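Local coordinates for protein amidohydrolase (Brucella melitensis biovar Abortus, PDB 4F0L) that probably acts as a metal-dependent deaminase of the amidohydrolase family and holds an iron(III) ion in its active site, at residues Ser66-Tyr71 with Leu111-Asp116. Residues are numbered along the deposited sequence; the frame is centred on the assembly and turned at random.
Sequences SHAFQY and LRLYVD. With FE (Fe (III) ion), chain E.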
ATOM      1  N   SER B  66     -18.819  -1.335   2.322  1.00 13.66           N
ATOM      2  CA  SER B  66     -18.648  -0.085   1.606  1.00 14.08           C
ATOM      3  C   SER B  66     -19.681   0.937   2.075  1.00 15.02           C
ATOM      4  O   SER B  66     -20.829   0.608   2.315  1.00 14.69           O
ATOM      5  CB  SER B  66     -18.811  -0.326   0.107  1.00 13.92           C
ATOM      6  OG  SER B  66     -19.042   0.863  -0.611  1.00 14.33           O
ATOM      7  N   HIS B  67     -19.229   2.179   2.233  1.00 16.04           N
ATOM      8  CA  HIS B  67     -20.104   3.340   2.292  1.00 17.20           C
ATOM      9  C   HIS B  67     -19.819   4.180   1.107  1.00 16.80           C
ATOM     10  O   HIS B  67     -18.867   4.980   1.110  1.00 16.22           O
ATOM     11  CB  HIS B  67     -19.866   4.145   3.564  1.00 18.88           C
ATOM     12  CG  HIS B  67     -19.707   3.293   4.779  1.00 20.34           C
ATOM     13  ND1 HIS B  67     -20.669   2.467   5.204  1.00 23.18           N
ATOM     14  CD2 HIS B  67     -18.643   3.141   5.648  1.00 21.07           C
ATOM     15  CE1 HIS B  67     -20.230   1.822   6.316  1.00 23.04           C
ATOM     16  NE2 HIS B  67     -18.998   2.241   6.574  1.00 21.59           N
ATOM     17  N   ALA B  68     -20.669   4.056   0.091  1.00 16.61           N
ATOM     18  CA  ALA B  68     -20.349   4.573  -1.238  1.00 16.44           C
ATOM     19  C   ALA B  68     -20.061   6.073  -1.219  1.00 17.05           C
ATOM     20  O   ALA B  68     -19.128   6.521  -1.866  1.00 16.77           O
ATOM     21  CB  ALA B  68     -21.444   4.259  -2.244  1.00 16.16           C
ATOM     22  N   PHE B  69     -20.825   6.847  -0.451  1.00 18.03           N
ATOM     23  CA  PHE B  69     -20.665   8.309  -0.465  1.00 18.53           C
ATOM     24  C   PHE B  69     -19.297   8.780  -0.000  1.00 17.98           C
ATOM     25  O   PHE B  69     -18.847   9.826  -0.417  1.00 17.00           O
ATOM     26  CB  PHE B  69     -21.784   9.015   0.330  1.00 20.08           C
ATOM     27  CG  PHE B  69     -21.662   8.888   1.825  1.00 20.82           C
ATOM     28  CD1 PHE B  69     -20.947   9.814   2.552  1.00 21.59           C
ATOM     29  CD2 PHE B  69     -22.283   7.838   2.508  1.00 21.39           C
ATOM     30  CE1 PHE B  69     -20.844   9.695   3.938  1.00 22.19           C
ATOM     31  CE2 PHE B  69     -22.187   7.713   3.882  1.00 21.32           C
ATOM     32  CZ  PHE B  69     -21.459   8.645   4.600  1.00 21.65           C
ATOM     33  N   GLN B  70     -18.642   7.986   0.850  1.00 17.89           N
ATOM     34  CA  GLN B  70     -17.352   8.346   1.387  1.00 17.92           C
ATOM     35  C   GLN B  70     -16.268   8.338   0.318  1.00 18.08           C
ATOM     36  O   GLN B  70     -15.215   8.976   0.499  1.00 18.80           O
ATOM     37  CB  GLN B  70     -16.979   7.465   2.602  1.00 17.73           C
ATOM     38  CG  GLN B  70     -17.919   7.716   3.789  1.00 17.90           C
ATOM     39  CD  GLN B  70     -17.628   6.856   4.998  1.00 18.44           C
ATOM     40  OE1 GLN B  70     -16.610   6.209   5.075  1.00 19.01           O
ATOM     41  NE2 GLN B  70     -18.504   6.905   5.991  1.00 19.22           N
ATOM     42  N   TYR B  71     -16.504   7.630  -0.787  1.00 17.32           N
ATOM     43  CA  TYR B  71     -15.572   7.669  -1.925  1.00 17.35           C
ATOM     44  C   TYR B  71     -15.357   9.112  -2.376  1.00 18.86           C
ATOM     45  O   TYR B  71     -14.295   9.461  -2.864  1.00 18.87           O
ATOM     46  CB  TYR B  71     -16.139   6.876  -3.083  1.00 16.64           C
ATOM     47  CG  TYR B  71     -15.309   6.766  -4.362  1.00 15.99           C
ATOM     48  CD1 TYR B  71     -14.151   5.986  -4.421  1.00 14.75           C
ATOM     49  CD2 TYR B  71     -15.753   7.378  -5.540  1.00 16.07           C
ATOM     50  CE1 TYR B  71     -13.419   5.868  -5.599  1.00 14.84           C
ATOM     51  CE2 TYR B  71     -15.057   7.251  -6.722  1.00 16.33           C
ATOM     52  CZ  TYR B  71     -13.871   6.502  -6.749  1.00 15.67           C
ATOM     53  OH  TYR B  71     -13.201   6.380  -7.945  1.00 15.53           O
ATOM     54  N   LEU B 111     -21.657   5.041  -8.652  1.00 13.78           N
ATOM     55  CA  LEU B 111     -21.258   4.469  -9.934  1.00 14.00           C
ATOM     56  C   LEU B 111     -19.750   4.496 -10.116  1.00 14.29           C
ATOM     57  O   LEU B 111     -19.141   3.452 -10.445  1.00 14.77           O
ATOM     58  CB  LEU B 111     -21.977   5.123 -11.123  1.00 14.36           C
ATOM     59  CG  LEU B 111     -21.531   4.639 -12.515  1.00 14.62           C
ATOM     60  CD1 LEU B 111     -21.778   3.153 -12.677  1.00 14.14           C
ATOM     61  CD2 LEU B 111     -22.208   5.438 -13.633  1.00 15.00           C
ATOM     62  N   ARG B 112     -19.122   5.649  -9.882  1.00 14.36           N
ATOM     63  CA  ARG B 112     -17.689   5.760 -10.128  1.00 14.35           C
ATOM     64  C   ARG B 112     -16.894   4.886  -9.160  1.00 13.58           C
ATOM     65  O   ARG B 112     -15.863   4.328  -9.528  1.00 13.12           O
ATOM     66  CB  ARG B 112     -17.232   7.216 -10.050  1.00 15.17           C
ATOM     67  CG  ARG B 112     -15.794   7.454 -10.441  1.00 15.54           C
ATOM     68  CD  ARG B 112     -15.553   7.075 -11.909  1.00 16.17           C
ATOM     69  NE  ARG B 112     -14.146   7.109 -12.324  1.00 16.44           N
ATOM     70  CZ  ARG B 112     -13.250   6.133 -12.095  1.00 16.18           C
ATOM     71  NH1 ARG B 112     -13.573   5.021 -11.464  1.00 15.59           N
ATOM     72  NH2 ARG B 112     -12.009   6.285 -12.508  1.00 16.07           N
ATOM     73  N   LEU B 113     -17.381   4.767  -7.938  1.00 13.23           N
ATOM     74  CA  LEU B 113     -16.817   3.817  -6.974  1.00 13.06           C
ATOM     75  C   LEU B 113     -16.895   2.364  -7.422  1.00 13.17           C
ATOM     76  O   LEU B 113     -15.903   1.607  -7.342  1.00 13.55           O
ATOM     77  CB  LEU B 113     -17.539   3.937  -5.655  1.00 12.58           C
ATOM     78  CG  LEU B 113     -17.189   2.843  -4.648  1.00 12.37           C
ATOM     79  CD1 LEU B 113     -15.702   2.840  -4.329  1.00 12.19           C
ATOM     80  CD2 LEU B 113     -18.070   2.922  -3.378  1.00 12.14           C
ATOM     81  N   TYR B 114     -18.065   1.976  -7.908  1.00 13.31           N
ATOM     82  CA  TYR B 114     -18.244   0.585  -8.314  1.00 13.19           C
ATOM     83  C   TYR B 114     -17.413   0.287  -9.562  1.00 13.15           C
ATOM     84  O   TYR B 114     -16.903  -0.823  -9.714  1.00 12.33           O
ATOM     85  CB  TYR B 114     -19.743   0.221  -8.476  1.00 13.16           C
ATOM     86  CG  TYR B 114     -20.574   0.362  -7.190  1.00 13.16           C
ATOM     87  CD1 TYR B 114     -19.988   0.269  -5.923  1.00 13.31           C
ATOM     88  CD2 TYR B 114     -21.939   0.579  -7.242  1.00 13.35           C
ATOM     89  CE1 TYR B 114     -20.736   0.419  -4.767  1.00 13.12           C
ATOM     90  CE2 TYR B 114     -22.682   0.704  -6.106  1.00 13.31           C
ATOM     91  CZ  TYR B 114     -22.085   0.629  -4.869  1.00 13.29           C
ATOM     92  OH  TYR B 114     -22.818   0.770  -3.709  1.00 13.24           O
ATOM     93  N   VAL B 115     -17.238   1.274 -10.446  1.00 13.78           N
ATOM     94  CA  VAL B 115     -16.312   1.110 -11.557  1.00 13.78           C
ATOM     95  C   VAL B 115     -14.870   0.877 -11.053  1.00 14.11           C
ATOM     96  O   VAL B 115     -14.149  -0.019 -11.521  1.00 13.49           O
ATOM     97  CB  VAL B 115     -16.379   2.299 -12.522  1.00 14.72           C
ATOM     98  CG1 VAL B 115     -15.101   2.387 -13.377  1.00 14.08           C
ATOM     99  CG2 VAL B 115     -17.653   2.230 -13.378  1.00 15.27           C
ATOM    100  N   ASP B 116     -14.439   1.708 -10.117  1.00 14.27           N
ATOM    101  CA  ASP B 116     -13.118   1.560  -9.503  1.00 15.33           C
ATOM    102  C   ASP B 116     -12.969   0.140  -8.854  1.00 13.97           C
ATOM    103  O   ASP B 116     -11.967  -0.564  -9.045  1.00 13.52           O
ATOM    104  CB  ASP B 116     -12.980   2.677  -8.456  1.00 16.97           C
ATOM    105  CG  ASP B 116     -11.603   3.247  -8.376  1.00 19.93           C
ATOM    106  OD1 ASP B 116     -10.668   2.415  -8.442  1.00 23.72           O
ATOM    107  OD2 ASP B 116     -11.460   4.509  -8.174  1.00 21.51           O
TER
HETATM  108 FE    FE E 501     -17.804   1.058   7.969  1.00 32.76          FE
HETATM  109  O   HOH W   1     -16.072   1.066   9.284  1.00 25.98           O
HETATM  110  O   HOH W   2     -17.526   3.176   8.751  1.00 32.69           O
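Tyr71 has CG anti to its backbone N (chi1 -179°), which extends the ring across helix 103-119. One face of the ring lies over Leu113, whose CA sits over the ring centre. Leu113 also has CG anti to N (chi1 171°), which directs its methyls toward segment 66-71. Leu113 CB makes a CH-pi contact, 4.0 Å from the Tyr71 ring centroid. Leu113 CD1 packs against the CD1 side of the ring, 3.5 Å from Tyr71 CD1. The other methyl, Leu113 CD2, turns to the end of strand 56-66 and the start of the loop after it, 3.5 Å from Ala68 CA and 3.6 Å from Ser66 OG. At the ring tip, Tyr71 OH donates a hydrogen bond to Asp116 OD2 at 2.6 Å; OD2 accepts with its anti lone pair. The ring and carboxylate planes are nearly perpendicular (84°). The aliphatic part of Arg112 lies at the ring edge, with CG 3.8 Å from Tyr71 OH. Arg112 NE pairs with Glu446, and NH2 of Arg402 of the second subunit hydrogen-bonds Tyr71 OH, so this end belongs to the dimer interface. Glu127 OE1 is hydrogen-bonded to Ser66 OG and Tyr114 OH, and OE2 to Ala68 N. His67 turns away from the helix and binds iron through NE2 at 2.2 Å. With His65 it forms the His-X-His motif ending the first barrel strand, which with His241 and Asp329 is characteristic of the amidohydrolase TIM-barrel metal site.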